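Local coordinates for inositol dehydrogenase (Lactobacillus casei, PDB 4MKX), which probably oxidises scyllo-inositol using NAD as cofactor, as a sugar alcohol dehydrogenase of the Gfo/Idh/MocA family, at residues I18-V23 with I81-I86; L45-S50 with E67-F72; L164-S169 with H260-I265; Y168-A173 with I248-R253. One frame throughout, in Å; residues are numbered along the deposited sequence.

Interaction 1. Residues I18-V23 with I81-I86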
loop_
_atom_site.group_PDB
_atom_site.type_symbol
_atom_site.label_atom_id
_atom_site.label_comp_id
_atom_site.label_asym_id
_atom_site.label_seq_id
_atom_site.Cartn_x
_atom_site.Cartn_y
_atom_site.Cartn_z
ATOM N N ILE A 18 33.785 -16.282 -22.706
ATOM C CA ILE A 18 34.127 -17.187 -21.609
ATOM C C ILE A 18 33.338 -18.476 -21.775
ATOM O O ILE A 18 32.111 -18.451 -21.778
ATOM C CB ILE A 18 33.769 -16.565 -20.247
ATOM C CG1 ILE A 18 34.450 -15.208 -20.076
ATOM C CG2 ILE A 18 34.140 -17.510 -19.101
ATOM C CD1 ILE A 18 35.961 -15.276 -20.112
ATOM N N LYS A 19 34.028 -19.606 -21.921
ATOM C CA LYS A 19 33.332 -20.885 -22.042
ATOM C C LYS A 19 33.163 -21.478 -20.650
ATOM O O LYS A 19 34.124 -21.565 -19.894
ATOM C CB LYS A 19 34.112 -21.842 -22.938
ATOM C CG LYS A 19 34.149 -21.401 -24.387
ATOM C CD LYS A 19 35.184 -22.189 -25.185
ATOM C CE LYS A 19 35.290 -21.655 -26.605
ATOM N NZ LYS A 19 36.698 -21.672 -27.093
ATOM N N ILE A 20 31.942 -21.881 -20.322
ATOM C CA ILE A 20 31.624 -22.287 -18.958
ATOM C C ILE A 20 31.165 -23.730 -18.916
ATOM O O ILE A 20 30.420 -24.177 -19.783
ATOM C CB ILE A 20 30.510 -21.375 -18.387
ATOM C CG1 ILE A 20 31.022 -19.931 -18.358
ATOM C CG2 ILE A 20 30.077 -21.836 -16.991
ATOM C CD1 ILE A 20 30.019 -18.934 -17.859
ATOM N N GLY A 21 31.613 -24.471 -17.910
ATOM C CA GLY A 21 31.053 -25.787 -17.669
ATOM C C GLY A 21 30.247 -25.759 -16.389
ATOM O O GLY A 21 30.615 -25.067 -15.448
ATOM N N ILE A 22 29.150 -26.506 -16.359
ATOM C CA ILE A 22 28.283 -26.518 -15.199
ATOM C C ILE A 22 28.159 -27.932 -14.643
ATOM O O ILE A 22 28.175 -28.912 -15.389
ATOM C CB ILE A 22 26.883 -25.918 -15.525
ATOM C CG1 ILE A 22 26.075 -25.708 -14.241
ATOM C CG2 ILE A 22 26.106 -26.797 -16.509
ATOM C CD1 ILE A 22 24.850 -24.801 -14.434
ATOM N N VAL A 23 28.061 -28.038 -13.323
ATOM C CA VAL A 23 27.716 -29.300 -12.693
ATOM C C VAL A 23 26.510 -29.036 -11.809
ATOM O O VAL A 23 26.460 -28.020 -11.111
ATOM C CB VAL A 23 28.886 -29.886 -11.867
ATOM C CG1 VAL A 23 29.381 -28.896 -10.796
ATOM C CG2 VAL A 23 28.470 -31.211 -11.238
ATOM N N ILE A 81 36.843 -25.373 -21.443
ATOM C CA ILE A 81 36.181 -24.367 -20.615
ATOM C C ILE A 81 37.190 -23.495 -19.876
ATOM O O ILE A 81 38.321 -23.927 -19.624
ATOM C CB ILE A 81 35.235 -25.020 -19.598
ATOM C CG1 ILE A 81 35.999 -25.951 -18.649
ATOM C CG2 ILE A 81 34.115 -25.774 -20.305
ATOM C CD1 ILE A 81 35.084 -26.637 -17.621
ATOM N N ASP A 82 36.772 -22.281 -19.516
ATOM C CA ASP A 82 37.626 -21.336 -18.801
ATOM C C ASP A 82 37.173 -21.223 -17.349
ATOM O O ASP A 82 37.937 -20.797 -16.482
ATOM C CB ASP A 82 37.514 -19.957 -19.438
ATOM C CG ASP A 82 37.813 -19.979 -20.923
ATOM O OD1 ASP A 82 38.892 -20.489 -21.295
ATOM O OD2 ASP A 82 36.964 -19.510 -21.713
ATOM N N ALA A 83 35.922 -21.597 -17.110
ATOM C CA ALA A 83 35.276 -21.381 -15.810
ATOM C C ALA A 83 34.225 -22.436 -15.534
ATOM O O ALA A 83 33.717 -23.076 -16.460
ATOM C CB ALA A 83 34.653 -19.988 -15.768
ATOM N N VAL A 84 33.871 -22.602 -14.254
ATOM C CA VAL A 84 32.871 -23.588 -13.878
ATOM C C VAL A 84 31.795 -22.948 -13.008
ATOM O O VAL A 84 32.084 -22.027 -12.256
ATOM C CB VAL A 84 33.488 -24.771 -13.102
ATOM C CG1 VAL A 84 34.531 -25.481 -13.942
ATOM C CG2 VAL A 84 34.110 -24.295 -11.802
ATOM N N PHE A 85 30.569 -23.446 -13.131
ATOM C CA PHE A 85 29.489 -23.086 -12.220
ATOM C C PHE A 85 29.180 -24.330 -11.428
ATOM O O PHE A 85 28.803 -25.359 -12.003
ATOM C CB PHE A 85 28.233 -22.687 -12.996
ATOM C CG PHE A 85 28.012 -21.205 -13.084
ATOM C CD1 PHE A 85 28.936 -20.393 -13.732
ATOM C CD2 PHE A 85 26.876 -20.629 -12.538
ATOM C CE1 PHE A 85 28.741 -19.025 -13.821
ATOM C CE2 PHE A 85 26.675 -19.257 -12.611
ATOM C CZ PHE A 85 27.606 -18.457 -13.258
ATOM N N ILE A 86 29.343 -24.251 -10.112
ATOM C CA ILE A 86 29.104 -25.398 -9.264
ATOM C C ILE A 86 27.730 -25.280 -8.628
ATOM O O ILE A 86 27.498 -24.425 -7.766
ATOM C CB ILE A 86 30.203 -25.523 -8.211
ATOM C CG1 ILE A 86 31.521 -25.849 -8.915
ATOM C CG2 ILE A 86 29.866 -26.617 -7.190
ATOM C CD1 ILE A 86 32.756 -25.607 -8.061
#
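D82 holds the start of strand 18-23 from both its side chain and its backbone. Its OD2 accepts the N-H of K19 at 2.9 Å, almost straight, on the anti side of the carboxylate, and D82 N gives a hydrogen bond to K19 O at 2.8 Å. CG of D82 stands anti to its carbonyl carbon (chi1 -55°), which sets CG 3.9 Å from K19 N. An alanine here would probably leave the K19 N-H without this acceptor, with the backbone bond from D82 N remaining at this end. The K19 ammonium forms a salt bridge with D80. A parallel ladder follows: G21 N bonds A83 O, F85 N bonds G21 O, and V23 N bonds F85 O. Glycine suits position 21 because a CB would collide with CD1 of I81, whose CG2 already lies 3.7 Å from G21 N. On the face shared by I20, I22 and F85, I20 CG2 meets F85 CD1 at 3.7 Å, and F108 stacks on the same ring. Helix 93-102 covers the V23 and I86 face. Beyond the partly exposed D82 end, the contact is main-chain bonding packed in hydrocarbon, as befits central Rossmann strands.

Interaction 2. Residues L45-S50 with E67-F72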
loop_
_atom_site.group_PDB
_atom_site.type_symbol
_atom_site.label_atom_id
_atom_site.label_comp_id
_atom_site.label_asym_id
_atom_site.label_seq_id
_atom_site.Cartn_x
_atom_site.Cartn_y
_atom_site.Cartn_z
ATOM N N LEU A 45 27.733 -21.653 -22.809
ATOM C CA LEU A 45 27.657 -22.876 -22.014
ATOM C C LEU A 45 28.229 -24.009 -22.854
ATOM O O LEU A 45 27.587 -24.490 -23.789
ATOM C CB LEU A 45 26.222 -23.186 -21.582
ATOM C CG LEU A 45 26.115 -24.287 -20.521
ATOM C CD1 LEU A 45 26.739 -23.832 -19.223
ATOM C CD2 LEU A 45 24.675 -24.690 -20.305
ATOM N N GLN A 46 29.444 -24.416 -22.511
ATOM C CA GLN A 46 30.229 -25.332 -23.331
ATOM C C GLN A 46 30.080 -26.778 -22.877
ATOM O O GLN A 46 30.007 -27.700 -23.696
ATOM C CB GLN A 46 31.698 -24.923 -23.264
ATOM C CG GLN A 46 32.648 -25.930 -23.896
ATOM C CD GLN A 46 32.609 -25.908 -25.412
ATOM O OE1 GLN A 46 31.986 -25.038 -26.020
ATOM N NE2 GLN A 46 33.287 -26.866 -26.029
ATOM N N ALA A 47 30.029 -26.977 -21.563
ATOM C CA ALA A 47 30.039 -28.326 -21.016
ATOM C C ALA A 47 29.094 -28.452 -19.830
ATOM O O ALA A 47 28.808 -27.467 -19.144
ATOM C CB ALA A 47 31.447 -28.708 -20.602
ATOM N N ALA A 48 28.604 -29.668 -19.600
ATOM C CA ALA A 48 27.761 -29.965 -18.446
ATOM C C ALA A 48 28.179 -31.305 -17.852
ATOM O O ALA A 48 28.560 -32.222 -18.590
ATOM C CB ALA A 48 26.294 -29.995 -18.841
ATOM N N THR A 49 28.123 -31.407 -16.524
ATOM C CA THR A 49 28.379 -32.668 -15.822
ATOM C C THR A 49 27.145 -33.063 -15.034
ATOM O O THR A 49 26.582 -32.244 -14.309
ATOM C CB THR A 49 29.540 -32.540 -14.826
ATOM O OG1 THR A 49 30.759 -32.306 -15.536
ATOM C CG2 THR A 49 29.690 -33.812 -13.983
ATOM N N SER A 50 26.713 -34.310 -15.196
ATOM C CA SER A 50 25.656 -34.882 -14.373
ATOM C C SER A 50 25.714 -36.397 -14.482
ATOM O O SER A 50 26.160 -36.935 -15.495
ATOM C CB SER A 50 24.280 -34.385 -14.809
ATOM O OG SER A 50 23.262 -35.018 -14.057
ATOM N N GLU A 67 29.870 -30.571 -24.973
ATOM C CA GLU A 67 30.565 -31.632 -24.243
ATOM C C GLU A 67 29.808 -32.032 -22.980
ATOM O O GLU A 67 29.572 -31.197 -22.114
ATOM C CB GLU A 67 31.966 -31.164 -23.856
ATOM C CG GLU A 67 32.804 -30.638 -25.005
ATOM C CD GLU A 67 34.161 -30.146 -24.549
ATOM O OE1 GLU A 67 35.048 -30.990 -24.304
ATOM O OE2 GLU A 67 34.348 -28.916 -24.438
ATOM N N VAL A 68 29.418 -33.297 -22.872
ATOM C CA VAL A 68 28.789 -33.776 -21.641
ATOM C C VAL A 68 29.706 -34.759 -20.904
ATOM O O VAL A 68 30.496 -35.478 -21.528
ATOM C CB VAL A 68 27.402 -34.402 -21.892
ATOM C CG1 VAL A 68 26.389 -33.325 -22.277
ATOM C CG2 VAL A 68 27.483 -35.464 -22.968
ATOM N N PHE A 69 29.608 -34.763 -19.577
ATOM C CA PHE A 69 30.456 -35.603 -18.736
ATOM C C PHE A 69 29.641 -36.235 -17.615
ATOM O O PHE A 69 28.634 -35.675 -17.171
ATOM C CB PHE A 69 31.600 -34.781 -18.143
ATOM C CG PHE A 69 32.517 -34.187 -19.176
ATOM C CD1 PHE A 69 32.231 -32.956 -19.760
ATOM C CD2 PHE A 69 33.659 -34.866 -19.574
ATOM C CE1 PHE A 69 33.075 -32.412 -20.713
ATOM C CE2 PHE A 69 34.510 -34.331 -20.524
ATOM C CZ PHE A 69 34.220 -33.104 -21.098
ATOM N N GLU A 70 30.078 -37.409 -17.169
ATOM C CA GLU A 70 29.456 -38.096 -16.044
ATOM C C GLU A 70 30.245 -37.817 -14.770
ATOM O O GLU A 70 29.760 -38.054 -13.662
ATOM C CB GLU A 70 29.402 -39.607 -16.296
ATOM C CG GLU A 70 28.424 -40.050 -17.379
ATOM C CD GLU A 70 28.942 -39.826 -18.790
ATOM O OE1 GLU A 70 30.174 -39.923 -19.008
ATOM O OE2 GLU A 70 28.109 -39.557 -19.687
ATOM N N ASP A 71 31.457 -37.297 -14.935
ATOM C CA ASP A 71 32.367 -37.078 -13.817
ATOM C C ASP A 71 32.914 -35.657 -13.826
ATOM O O ASP A 71 33.388 -35.188 -14.859
ATOM C CB ASP A 71 33.533 -38.075 -13.883
ATOM C CG ASP A 71 34.540 -37.858 -12.780
ATOM O OD1 ASP A 71 34.281 -38.326 -11.655
ATOM O OD2 ASP A 71 35.583 -37.211 -13.022
ATOM N N PHE A 72 32.847 -34.967 -12.685
ATOM C CA PHE A 72 33.293 -33.576 -12.614
ATOM C C PHE A 72 34.770 -33.384 -12.933
ATOM O O PHE A 72 35.146 -32.449 -13.648
ATOM C CB PHE A 72 32.968 -32.958 -11.249
ATOM C CG PHE A 72 33.376 -31.515 -11.125
ATOM C CD1 PHE A 72 32.544 -30.506 -11.598
ATOM C CD2 PHE A 72 34.581 -31.160 -10.538
ATOM C CE1 PHE A 72 32.913 -29.177 -11.492
ATOM C CE2 PHE A 72 34.958 -29.836 -10.431
ATOM C CZ PHE A 72 34.115 -28.835 -10.899
#
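A47, A48 and T49 pair in parallel with E67, V68 and F69, the two short strand axes lying 17° apart, and the hydrogen-bond ladder runs from E67 N to Q46 O through to S50 N and F69 O. Beside its first rung a side-chain bond is added. Q46 bends at chi2 (75°), and its NE2 donates to E67 OE2 at 2.8 Å. The oxygen lies in the plane of the amide, but the two flat groups are turned 74° apart and the donor comes in on the anti side of the carboxylate. D80 N is a second donor to OE2, and a leucine in place of Q46 would probably leave that oxygen leaning on D80 N and the carboxylate freer to turn. The pair closes a beta-alpha-beta unit of the Rossmann domain: the chain leaves strand 43-49, passes through helix 53-63 and returns as strand 67-69, an edge strand of the sheet within this chain. Alanine suits position 47 because A47 CB is small enough to fit at the edge of the F69 ring, 4.0 Å from F69 CE1, and it also touches M75 of helix 72-78. V68 faces the other way, onto L56 and K60 of the crossover helix. T49 sets CG2 anti to its backbone N, where it packs on the turn into helix 72-78, 3.6 Å from F72 N. Its OG1 is 3.7 Å from F69 CB and is buried with no polar partner in the model. D71 is the N-cap of that helix, its OD2 taking the N-H of D74.

Interaction 3. Residues L164-S169 with H260-I265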
loop_
_atom_site.group_PDB
_atom_site.type_symbol
_atom_site.label_atom_id
_atom_site.label_comp_id
_atom_site.label_asym_id
_atom_site.label_seq_id
_atom_site.Cartn_x
_atom_site.Cartn_y
_atom_site.Cartn_z
ATOM N N LEU A 164 18.941 -2.544 14.360
ATOM C CA LEU A 164 18.282 -3.843 14.313
ATOM C C LEU A 164 18.012 -4.240 12.868
ATOM O O LEU A 164 17.601 -3.415 12.057
ATOM C CB LEU A 164 16.954 -3.798 15.088
ATOM C CG LEU A 164 16.179 -5.118 15.239
ATOM C CD1 LEU A 164 15.428 -5.090 16.552
ATOM C CD2 LEU A 164 15.186 -5.320 14.104
ATOM N N ILE A 165 18.247 -5.507 12.558
ATOM C CA ILE A 165 17.831 -6.028 11.267
ATOM C C ILE A 165 16.922 -7.228 11.497
ATOM O O ILE A 165 17.233 -8.106 12.287
ATOM C CB ILE A 165 19.033 -6.436 10.405
ATOM C CG1 ILE A 165 19.828 -5.196 10.027
ATOM C CG2 ILE A 165 18.545 -7.101 9.122
ATOM C CD1 ILE A 165 21.013 -5.496 9.119
ATOM N N ARG A 166 15.777 -7.241 10.816
ATOM C CA ARG A 166 14.864 -8.378 10.877
ATOM C C ARG A 166 14.793 -8.935 9.467
ATOM O O ARG A 166 14.559 -8.194 8.522
ATOM C CB ARG A 166 13.463 -7.941 11.318
ATOM C CG ARG A 166 12.441 -9.072 11.228
ATOM C CD ARG A 166 11.020 -8.652 11.701
ATOM N NE ARG A 166 10.455 -7.544 10.932
ATOM C CZ ARG A 166 9.798 -7.681 9.788
ATOM N NH1 ARG A 166 9.638 -8.889 9.260
ATOM N NH2 ARG A 166 9.324 -6.617 9.152
ATOM N N SER A 167 15.038 -10.225 9.313
ATOM C CA SER A 167 14.935 -10.822 7.989
ATOM C C SER A 167 14.136 -12.117 8.026
ATOM O O SER A 167 14.326 -12.959 8.909
ATOM C CB SER A 167 16.336 -11.027 7.384
ATOM O OG SER A 167 16.266 -11.022 5.965
ATOM N N TYR A 168 13.202 -12.253 7.084
ATOM C CA TYR A 168 12.353 -13.425 6.999
ATOM C C TYR A 168 12.619 -14.102 5.676
ATOM O O TYR A 168 12.657 -13.437 4.638
ATOM C CB TYR A 168 10.883 -13.000 6.951
ATOM C CG TYR A 168 10.221 -12.620 8.254
ATOM C CD1 TYR A 168 10.946 -12.330 9.406
ATOM C CD2 TYR A 168 8.843 -12.545 8.317
ATOM C CE1 TYR A 168 10.293 -11.984 10.594
ATOM C CE2 TYR A 168 8.190 -12.193 9.482
ATOM C CZ TYR A 168 8.906 -11.922 10.612
ATOM O OH TYR A 168 8.225 -11.592 11.759
ATOM N N SER A 169 12.772 -15.419 5.703
ATOM C CA SER A 169 12.789 -16.224 4.481
ATOM C C SER A 169 11.821 -17.379 4.681
ATOM O O SER A 169 12.107 -18.310 5.437
ATOM C CB SER A 169 14.192 -16.776 4.198
ATOM O OG SER A 169 15.088 -15.721 3.894
ATOM N N HIS A 260 7.897 -15.582 0.788
ATOM C CA HIS A 260 8.031 -14.369 1.590
ATOM C C HIS A 260 9.476 -14.170 2.000
ATOM O O HIS A 260 9.975 -14.851 2.892
ATOM C CB HIS A 260 7.144 -14.404 2.831
ATOM C CG HIS A 260 7.086 -13.094 3.556
ATOM N ND1 HIS A 260 6.005 -12.240 3.469
ATOM C CD2 HIS A 260 7.986 -12.474 4.356
ATOM C CE1 HIS A 260 6.227 -11.170 4.209
ATOM N NE2 HIS A 260 7.422 -11.286 4.762
ATOM N N VAL A 261 10.146 -13.240 1.332
ATOM C CA VAL A 261 11.503 -12.843 1.702
ATOM C C VAL A 261 11.473 -11.343 1.931
ATOM O O VAL A 261 11.158 -10.564 1.029
ATOM C CB VAL A 261 12.520 -13.207 0.618
ATOM C CG1 VAL A 261 13.870 -12.594 0.920
ATOM C CG2 VAL A 261 12.669 -14.719 0.552
ATOM N N GLU A 262 11.751 -10.947 3.159
ATOM C CA GLU A 262 11.557 -9.572 3.582
ATOM C C GLU A 262 12.722 -9.231 4.494
ATOM O O GLU A 262 13.136 -10.057 5.304
ATOM C CB GLU A 262 10.244 -9.435 4.366
ATOM C CG GLU A 262 9.993 -8.028 4.945
ATOM C CD GLU A 262 8.896 -7.993 5.971
ATOM O OE1 GLU A 262 8.383 -9.076 6.345
ATOM O OE2 GLU A 262 8.541 -6.879 6.434
ATOM N N THR A 263 13.275 -8.031 4.336
ATOM C CA THR A 263 14.340 -7.577 5.225
ATOM C C THR A 263 14.034 -6.174 5.694
ATOM O O THR A 263 13.804 -5.272 4.890
ATOM C CB THR A 263 15.695 -7.600 4.512
ATOM O OG1 THR A 263 15.963 -8.944 4.102
ATOM C CG2 THR A 263 16.806 -7.173 5.459
ATOM N N GLU A 264 14.050 -5.996 7.011
ATOM C CA GLU A 264 13.764 -4.720 7.639
ATOM C C GLU A 264 15.036 -4.230 8.309
ATOM O O GLU A 264 15.716 -4.997 8.996
ATOM C CB GLU A 264 12.694 -4.942 8.705
ATOM C CG GLU A 264 12.512 -3.832 9.686
ATOM C CD GLU A 264 11.549 -4.246 10.764
ATOM O OE1 GLU A 264 10.329 -4.224 10.491
ATOM O OE2 GLU A 264 11.997 -4.639 11.862
ATOM N N ILE A 265 15.359 -2.957 8.103
ATOM C CA ILE A 265 16.531 -2.364 8.740
ATOM C C ILE A 265 16.067 -1.149 9.543
ATOM O O ILE A 265 15.481 -0.217 8.991
ATOM C CB ILE A 265 17.566 -1.929 7.678
ATOM C CG1 ILE A 265 17.916 -3.100 6.751
ATOM C CG2 ILE A 265 18.839 -1.434 8.360
ATOM C CD1 ILE A 265 18.768 -2.696 5.585
#
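R166 lies between two acids of the neighbouring strand, E262 and E264, on one face of the mixed sheet of the C-terminal domain, where strands 162-172 and 260-267 run antiparallel. The salt bridges come first. R166 grips E262 end-on, NH1 to OE1 and NH2 to OE2, and NH2 also reaches E264 OE1 at 2.9 Å. The bonded oxygens of both acids lie near the plane of the guanidinium, yet the carboxylate planes stand steeply to it, at 77° for E262 and 83° for E264, so the nitrogens arrive from above them. Arginine suits this place because its in-plane N-H groups can serve two acids at once. The network continues outward: R273 pairs with E264 OE1, R273 of the second subunit with E262 OE1, and Y168 OH of that subunit bonds E264 OE2. The backbone forms hydrogen-bonded pairs at R166 with E264 and at Y168 with E262; E264 N to R166 O measures 2.7 Å. On the other face hydroxyls meet, S167 OG and T263 OG1 being 2.8 Å apart, with D199 and Y147 as further partners. There I165 CG1 also packs on I265 CG2 at 4.2 Å. Among the rings, NH1 of R166 stands 3.3 Å above the plane of the Y168 ring, over its centre, in a cation-pi contact. Finally, H260 NE2 donates in its ring plane to E262 OE1 at 2.9 Å, reaching that oxygen from the face opposite R166 NH1.

Interaction 4. Residues Y168-A173 with I248-R253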
loop_
_atom_site.group_PDB
_atom_site.type_symbol
_atom_site.label_atom_id
_atom_site.label_comp_id
_atom_site.label_asym_id
_atom_site.label_seq_id
_atom_site.Cartn_x
_atom_site.Cartn_y
_atom_site.Cartn_z
ATOM N N TYR A 168 13.202 -12.253 7.084
ATOM C CA TYR A 168 12.353 -13.425 6.999
ATOM C C TYR A 168 12.619 -14.102 5.676
ATOM O O TYR A 168 12.657 -13.437 4.638
ATOM C CB TYR A 168 10.883 -13.000 6.951
ATOM C CG TYR A 168 10.221 -12.620 8.254
ATOM C CD1 TYR A 168 10.946 -12.330 9.406
ATOM C CD2 TYR A 168 8.843 -12.545 8.317
ATOM C CE1 TYR A 168 10.293 -11.984 10.594
ATOM C CE2 TYR A 168 8.190 -12.193 9.482
ATOM C CZ TYR A 168 8.906 -11.922 10.612
ATOM O OH TYR A 168 8.225 -11.592 11.759
ATOM N N SER A 169 12.772 -15.419 5.703
ATOM C CA SER A 169 12.789 -16.224 4.481
ATOM C C SER A 169 11.821 -17.379 4.681
ATOM O O SER A 169 12.107 -18.310 5.437
ATOM C CB SER A 169 14.192 -16.776 4.198
ATOM O OG SER A 169 15.088 -15.721 3.894
ATOM N N ILE A 170 10.671 -17.330 4.015
ATOM C CA ILE A 170 9.653 -18.367 4.204
ATOM C C ILE A 170 9.211 -18.945 2.851
ATOM O O ILE A 170 8.652 -18.236 2.017
ATOM C CB ILE A 170 8.423 -17.832 4.957
ATOM C CG1 ILE A 170 8.842 -17.000 6.181
ATOM C CG2 ILE A 170 7.535 -18.993 5.415
ATOM C CD1 ILE A 170 7.643 -16.378 6.924
ATOM N N ASP A 171 9.474 -20.232 2.644
ATOM C CA ASP A 171 9.110 -20.904 1.399
ATOM C C ASP A 171 7.616 -21.138 1.367
ATOM O O ASP A 171 6.978 -21.250 2.414
ATOM C CB ASP A 171 9.833 -22.255 1.278
ATOM C CG ASP A 171 11.132 -22.168 0.497
ATOM O OD1 ASP A 171 11.385 -21.145 -0.173
ATOM O OD2 ASP A 171 11.903 -23.147 0.545
ATOM N N PRO A 172 7.044 -21.217 0.161
ATOM C CA PRO A 172 5.597 -21.396 0.018
ATOM C C PRO A 172 5.111 -22.761 0.486
ATOM O O PRO A 172 5.810 -23.765 0.327
ATOM C CB PRO A 172 5.379 -21.257 -1.492
ATOM C CG PRO A 172 6.685 -21.604 -2.104
ATOM C CD PRO A 172 7.718 -21.093 -1.148
ATOM N N ALA A 173 3.903 -22.777 1.049
ATOM C CA ALA A 173 3.265 -23.995 1.531
ATOM C C ALA A 173 3.161 -25.033 0.421
ATOM O O ALA A 173 3.144 -26.232 0.690
ATOM C CB ALA A 173 1.882 -23.668 2.075
ATOM N N ILE A 248 17.017 -10.272 14.067
ATOM C CA ILE A 248 15.935 -11.220 14.249
ATOM C C ILE A 248 15.784 -11.987 12.952
ATOM O O ILE A 248 15.754 -11.381 11.877
ATOM C CB ILE A 248 14.620 -10.476 14.523
ATOM C CG1 ILE A 248 14.715 -9.729 15.853
ATOM C CG2 ILE A 248 13.447 -11.447 14.554
ATOM C CD1 ILE A 248 13.544 -8.846 16.129
ATOM N N LEU A 249 15.719 -13.313 13.033
ATOM C CA LEU A 249 15.483 -14.120 11.838
ATOM C C LEU A 249 14.215 -14.933 11.991
ATOM O O LEU A 249 13.912 -15.408 13.072
ATOM C CB LEU A 249 16.633 -15.099 11.609
ATOM C CG LEU A 249 18.006 -14.530 11.306
ATOM C CD1 LEU A 249 18.961 -15.681 11.005
ATOM C CD2 LEU A 249 17.922 -13.574 10.133
ATOM N N VAL A 250 13.479 -15.100 10.900
ATOM C CA VAL A 250 12.430 -16.113 10.868
ATOM C C VAL A 250 12.630 -16.899 9.584
ATOM O O VAL A 250 12.887 -16.322 8.530
ATOM C CB VAL A 250 11.012 -15.517 10.912
ATOM C CG1 VAL A 250 9.984 -16.610 10.634
ATOM C CG2 VAL A 250 10.731 -14.897 12.267
ATOM N N ALA A 251 12.571 -18.221 9.688
ATOM C CA ALA A 251 12.710 -19.095 8.529
ATOM C C ALA A 251 11.544 -20.053 8.564
ATOM O O ALA A 251 11.094 -20.467 9.628
ATOM C CB ALA A 251 14.016 -19.858 8.577
ATOM N N GLY A 252 11.039 -20.415 7.399
ATOM C CA GLY A 252 9.907 -21.298 7.388
ATOM C C GLY A 252 9.725 -21.940 6.044
ATOM O O GLY A 252 10.352 -21.544 5.060
ATOM N N ARG A 253 8.852 -22.935 6.017
ATOM C CA ARG A 253 8.582 -23.660 4.791
ATOM C C ARG A 253 7.098 -23.673 4.483
ATOM O O ARG A 253 6.661 -24.371 3.566
ATOM C CB ARG A 253 9.103 -25.086 4.926
ATOM C CG ARG A 253 10.536 -25.166 5.403
ATOM C CD ARG A 253 11.010 -26.604 5.438
ATOM N NE ARG A 253 12.435 -26.714 5.741
ATOM C CZ ARG A 253 13.407 -26.541 4.845
ATOM N NH1 ARG A 253 13.114 -26.233 3.588
ATOM N NH2 ARG A 253 14.674 -26.671 5.217
#
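V250, R253 and Y168 bury the most surface here. V250 lies alongside Y168, pointing the same way, its CB 3.5 Å above the ring plane and offset toward the rim, a CH-pi contact. CG2 presses closer still, 3.4 Å from Y168 CE1. The opposite face of the ring is the one R166 occupies, so the aromatic is held between an aliphatic branch and a cation, and a beta-branched valine is broad enough to cover its share. V250 also packs on I248 of the second subunit. R253 meets the other strand with its backbone, where the chain turns a corner: its C lies 3.2 Å from D171 O. The side chain leads off to a salt bridge with D194, and its NH1 stays 4.5 Å from D171 OD2, beyond a salt bridge. Between these ends S169 N bonds V250 O, G252 N bonds S169 O, and D171 N bonds G252 O at 2.9 Å, the last with the donor 44° out of the carbonyl plane. Glycine fits at 252 because a CB would press tightly on I170 CG2. Strands 162-172 and 246-252 thus form a parallel pair within the otherwise antiparallel sheet of the Gfo/Idh/MocA C-terminal domain.

Overall arrangement
The four contacts form two pairs, one in each domain. Interactions 1 and 2 share the parallel Rossmann sheet, their centres 9 Å apart, and interaction 2 is nested within the chain loop that interaction 1 closes; I22 O and T49 N, 2.7 Å apart, join them. Interactions 3 and 4 both use strand 162-172, whose neighbours are strands 260-267 and 246-252; they share Y168 and S169, and both touch the second subunit. The pairs do not touch: interactions 1 and 3 have centres 33 Å apart and nearest atoms about 19 Å apart. Strand 18-23 leads into a glycine-rich turn that probably binds NAD, although this structure is of the apo enzyme.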